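Local coordinates for protein T cell receptor gamma chain (Monodelphis domestica, PDB 7L15) that pairs with a T cell receptor mu chain to form the marsupial gamma mu T cell receptor, which probably recognises antigen at the T cell surface, at residues 98-102 with 103-107; 133-136 with 137-140. All coordinates share one frame; numbering follows the deposited sequence.

Interaction 1 of 2, residues 98-102 with 103-107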
loop_
_atom_site.group_PDB
_atom_site.type_symbol
_atom_site.label_atom_id
_atom_site.label_comp_id
_atom_site.label_asym_id
_atom_site.label_seq_id
_atom_site.Cartn_x
_atom_site.Cartn_y
_atom_site.Cartn_z
ATOM N N ALA B 98 5.096 16.082 -1.962
ATOM C CA ALA B 98 3.835 16.566 -1.432
ATOM C C ALA B 98 3.606 17.993 -1.898
ATOM O O ALA B 98 4.543 18.693 -2.298
ATOM C CB ALA B 98 3.810 16.499 0.093
ATOM N N SER B 99 2.345 18.423 -1.824
ATOM C CA SER B 99 2.008 19.808 -2.130
ATOM C C SER B 99 0.849 20.278 -1.264
ATOM O O SER B 99 -0.134 19.556 -1.077
ATOM C CB SER B 99 1.643 19.988 -3.609
ATOM O OG SER B 99 1.506 21.363 -3.900
ATOM N N TRP B 100 0.968 21.501 -0.754
ATOM C CA TRP B 100 -0.150 22.157 -0.092
ATOM C C TRP B 100 -1.261 22.437 -1.091
ATOM O O TRP B 100 -1.005 22.860 -2.222
ATOM C CB TRP B 100 0.298 23.471 0.545
ATOM C CG TRP B 100 1.028 23.314 1.840
ATOM C CD1 TRP B 100 2.331 23.624 2.085
ATOM C CD2 TRP B 100 0.495 22.804 3.076
ATOM N NE1 TRP B 100 2.647 23.339 3.397
ATOM C CE2 TRP B 100 1.535 22.839 4.024
ATOM C CE3 TRP B 100 -0.759 22.322 3.467
ATOM C CZ2 TRP B 100 1.365 22.408 5.337
ATOM C CZ3 TRP B 100 -0.929 21.898 4.774
ATOM C CH2 TRP B 100 0.129 21.946 5.694
ATOM N N ASP B 101 -2.515 22.190 -0.662
ATOM C CA ASP B 101 -3.728 22.582 -1.400
ATOM C C ASP B 101 -4.711 23.148 -0.367
ATOM O O ASP B 101 -5.646 22.474 0.080
ATOM C CB ASP B 101 -4.329 21.409 -2.181
ATOM C CG ASP B 101 -5.515 21.821 -3.048
ATOM O OD1 ASP B 101 -5.951 22.990 -2.964
ATOM O OD2 ASP B 101 -6.012 20.972 -3.823
ATOM N N GLY B 102 -4.497 24.407 0.007
ATOM C CA GLY B 102 -5.266 25.007 1.075
ATOM C C GLY B 102 -4.754 24.551 2.424
ATOM O O GLY B 102 -3.539 24.474 2.636
ATOM N N ARG B 103 -5.659 24.242 3.344
ATOM C CA ARG B 103 -5.248 23.706 4.627
ATOM C C ARG B 103 -4.919 22.220 4.555
ATOM O O ARG B 103 -4.652 21.615 5.593
ATOM C CB ARG B 103 -6.334 23.967 5.682
ATOM C CG ARG B 103 -7.754 23.621 5.233
ATOM C CD ARG B 103 -8.250 22.291 5.808
ATOM N NE ARG B 103 -8.553 22.362 7.241
ATOM C CZ ARG B 103 -7.748 21.922 8.204
ATOM N NH1 ARG B 103 -8.115 22.033 9.476
ATOM N NH2 ARG B 103 -6.576 21.373 7.900
ATOM N N VAL B 104 -4.925 21.630 3.360
ATOM C CA VAL B 104 -4.750 20.193 3.172
ATOM C C VAL B 104 -3.473 19.958 2.385
ATOM O O VAL B 104 -3.246 20.608 1.358
ATOM C CB VAL B 104 -5.951 19.569 2.442
ATOM C CG1 VAL B 104 -5.568 18.207 1.822
ATOM C CG2 VAL B 104 -7.114 19.416 3.404
ATOM N N LYS B 105 -2.647 19.023 2.855
ATOM C CA LYS B 105 -1.442 18.633 2.136
ATOM C C LYS B 105 -1.702 17.327 1.400
ATOM O O LYS B 105 -2.183 16.364 1.998
ATOM C CB LYS B 105 -0.246 18.495 3.083
ATOM C CG LYS B 105 1.095 18.716 2.398
ATOM C CD LYS B 105 2.008 19.586 3.244
ATOM C CE LYS B 105 3.421 19.602 2.685
ATOM N NZ LYS B 105 4.354 20.401 3.538
ATOM N N VAL B 106 -1.388 17.308 0.106
ATOM C CA VAL B 106 -1.581 16.149 -0.758
ATOM C C VAL B 106 -0.222 15.545 -1.081
ATOM O O VAL B 106 0.725 16.266 -1.416
ATOM C CB VAL B 106 -2.321 16.525 -2.056
ATOM C CG1 VAL B 106 -2.689 15.278 -2.816
ATOM C CG2 VAL B 106 -3.555 17.360 -1.750
ATOM N N PHE B 107 -0.146 14.220 -1.016
ATOM C CA PHE B 107 1.103 13.479 -1.112
ATOM C C PHE B 107 1.081 12.543 -2.308
ATOM O O PHE B 107 0.060 11.912 -2.604
ATOM C CB PHE B 107 1.358 12.616 0.142
ATOM C CG PHE B 107 1.794 13.390 1.345
ATOM C CD1 PHE B 107 0.912 14.226 2.014
ATOM C CD2 PHE B 107 3.096 13.258 1.827
ATOM C CE1 PHE B 107 1.319 14.930 3.131
ATOM C CE2 PHE B 107 3.512 13.951 2.940
ATOM C CZ PHE B 107 2.623 14.795 3.599
#
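The end of a beta hairpin in the immunoglobulin V-set domain, corresponding by its place after the disulfide cysteine Cys-97 to the CDR3 loop, brings Trp-100 and Lys-105 together across a non-hydrogen-bonded pair. Lys-105 CD lies over the six-membered ring of the indole, 3.5 Å from its centroid and 15° off the normal, a CH-pi contact. The lysine reaches that face with CG anti to the backbone N (chi1 -154°) and a bend at chi2. Its NZ ends 3.4 Å from Trp-100 NE1. Both are donors: NE1 donates to Asp-116 O of the mu chain, and NZ bonds to Tyr-38 OH and weakly to that same Asp-116 O, so the two share an acceptor. The opposite end of the indole has Arg-103 O at its edge, 3.8 Å from CZ3.

Farther from the turn, Ala-98 CB sits over the Phe-107 ring, 3.8 Å from the centroid and 11° off its normal. Between these two pairs the backbones are joined by Ser-99 N to Val-106 O at 2.7 Å and Val-106 N to Ser-99 O at 2.8 Å. Toward the tip, Asp-101 N donates to Val-104 O at 2.7 Å, and a type II' turn from Asp-101 to Val-104 reverses the chain, with Gly-102 at positive phi.

Strand 34-40 lies beside strand 93-101: the His-36 ring stands roughly perpendicular to that of Trp-100, and Tyr-38 meets Phe-107. Arg-108 of the mu chain makes a cation-pi contact with Trp-100. The hairpin is the end of strands 93-101 and 104-116, neighbours in the sheet that also holds strand 34-40.

Interaction 2 of 2, residues 133-136 with 137-140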
loop_
_atom_site.group_PDB
_atom_site.type_symbol
_atom_site.label_atom_id
_atom_site.label_comp_id
_atom_site.label_asym_id
_atom_site.label_seq_id
_atom_site.Cartn_x
_atom_site.Cartn_y
_atom_site.Cartn_z
ATOM N N THR B 133 -12.429 -21.311 -13.883
ATOM C CA THR B 133 -12.769 -22.675 -14.252
ATOM C C THR B 133 -14.285 -22.869 -14.268
ATOM O O THR B 133 -15.026 -22.209 -13.532
ATOM C CB THR B 133 -12.153 -23.693 -13.290
ATOM O OG1 THR B 133 -12.629 -23.433 -11.965
ATOM C CG2 THR B 133 -10.648 -23.604 -13.299
ATOM N N SER B 134 -14.727 -23.807 -15.114
ATOM C CA SER B 134 -16.148 -24.110 -15.244
ATOM C C SER B 134 -16.730 -24.526 -13.905
ATOM O O SER B 134 -17.803 -24.059 -13.502
ATOM C CB SER B 134 -16.359 -25.227 -16.275
ATOM O OG SER B 134 -15.843 -24.875 -17.547
ATOM N N GLU B 135 -16.015 -25.400 -13.193
ATOM C CA GLU B 135 -16.485 -25.855 -11.890
ATOM C C GLU B 135 -16.718 -24.685 -10.934
ATOM O O GLU B 135 -17.722 -24.660 -10.207
ATOM C CB GLU B 135 -15.484 -26.853 -11.304
ATOM C CG GLU B 135 -16.085 -27.740 -10.234
ATOM C CD GLU B 135 -17.331 -28.474 -10.720
ATOM O OE1 GLU B 135 -17.351 -28.919 -11.885
ATOM O OE2 GLU B 135 -18.296 -28.602 -9.934
ATOM N N GLU B 136 -15.811 -23.700 -10.924
ATOM C CA GLU B 136 -16.022 -22.535 -10.073
ATOM C C GLU B 136 -17.303 -21.807 -10.470
ATOM O O GLU B 136 -18.114 -21.436 -9.613
ATOM C CB GLU B 136 -14.818 -21.572 -10.122
ATOM C CG GLU B 136 -15.037 -20.400 -9.146
ATOM C CD GLU B 136 -14.040 -19.249 -9.259
ATOM O OE1 GLU B 136 -13.206 -19.261 -10.176
ATOM O OE2 GLU B 136 -14.103 -18.322 -8.409
ATOM N N ILE B 137 -17.498 -21.586 -11.770
ATOM C CA ILE B 137 -18.700 -20.892 -12.228
ATOM C C ILE B 137 -19.942 -21.702 -11.894
ATOM O O ILE B 137 -20.973 -21.154 -11.497
ATOM C CB ILE B 137 -18.616 -20.607 -13.737
ATOM C CG1 ILE B 137 -17.513 -19.587 -14.021
ATOM C CG2 ILE B 137 -19.927 -20.099 -14.226
ATOM C CD1 ILE B 137 -16.751 -19.891 -15.293
ATOM N N LYS B 138 -19.862 -23.021 -12.056
ATOM C CA LYS B 138 -20.994 -23.882 -11.730
ATOM C C LYS B 138 -21.335 -23.812 -10.246
ATOM O O LYS B 138 -22.510 -23.743 -9.878
ATOM C CB LYS B 138 -20.683 -25.319 -12.144
ATOM C CG LYS B 138 -21.804 -26.305 -11.880
ATOM C CD LYS B 138 -21.247 -27.616 -11.313
ATOM C CE LYS B 138 -21.954 -28.833 -11.886
ATOM N NZ LYS B 138 -23.430 -28.792 -11.668
ATOM N N GLN B 139 -20.323 -23.809 -9.374
ATOM C CA GLN B 139 -20.623 -23.853 -7.946
ATOM C C GLN B 139 -20.888 -22.473 -7.348
ATOM O O GLN B 139 -21.604 -22.375 -6.352
ATOM C CB GLN B 139 -19.488 -24.526 -7.176
ATOM C CG GLN B 139 -19.261 -26.006 -7.459
ATOM C CD GLN B 139 -18.142 -26.602 -6.579
ATOM O OE1 GLN B 139 -17.291 -27.354 -7.058
ATOM N NE2 GLN B 139 -18.147 -26.262 -5.290
ATOM N N LYS B 140 -20.320 -21.401 -7.901
ATOM C CA LYS B 140 -20.406 -20.111 -7.234
ATOM C C LYS B 140 -20.988 -19.001 -8.084
ATOM O O LYS B 140 -21.038 -17.865 -7.608
ATOM C CB LYS B 140 -19.027 -19.645 -6.739
ATOM C CG LYS B 140 -18.251 -20.668 -5.903
ATOM C CD LYS B 140 -18.817 -20.837 -4.493
ATOM C CE LYS B 140 -18.447 -19.674 -3.579
ATOM N NZ LYS B 140 -18.292 -20.186 -2.188
#
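Glu-135 and Lys-138 lie side by side on helix 134-140, a short helix between strands 126-130 and 142-152 of the immunoglobulin C1-set domain, in the place of the A-B helix of constant domains. From its CB, Glu-135 sends CG anti to the backbone N (chi1 -159°), and a bend at chi2 of 55° turns the carboxylate toward the next turn of the helix. CD of Glu-135 is 4.1 Å from Lys-138 CD. At the tip OE2 comes to 3.4 Å from that same methylene carbon and 3.7 Å from Gln-139 CG, whereas OE1 stays 4.1 Å from Lys-138 CD. The ammonium swings off, its NZ 5.4 Å from Glu-135 OE2, too far for a salt bridge.

Thr-133 is the N-cap, its OG1 accepting a weak bond from Glu-136 N at 3.4 Å. The fully extended Glu-136 points to another side, where OE2 takes a hydrogen bond from Thr-144 OG1 and a salt bridge from Arg-154 of the mu chain, two partners that probably stabilise its negative charge. The Ile-137 side chain touches Glu-194 and Leu-197, and its CD1 lies 3.4 Å from Thr-133 O, the carbonyl that accepts from Ile-137 N at 3.1 Å.

Overall arrangement
Residues 98-107 precede 133-140 in the chain, and the two contacts belong to different immunoglobulin domains, V-set and C1-set. Their centres are about 47 Å apart and their nearest atoms about 34 Å apart, so they do not touch. What they share is the partner: the mu chain contacts the hairpin of 98-107 and the helix of 133-140, so the subunit interface is engaged in both domains. The centre of interaction 1, half of whose residues are buried, is about 20 Å from the centre of the chain; that of interaction 2, mostly at the surface, is about 34 Å from it. A NAG sugar approaches interaction 1, about 3 Å from the Arg-103 side chain.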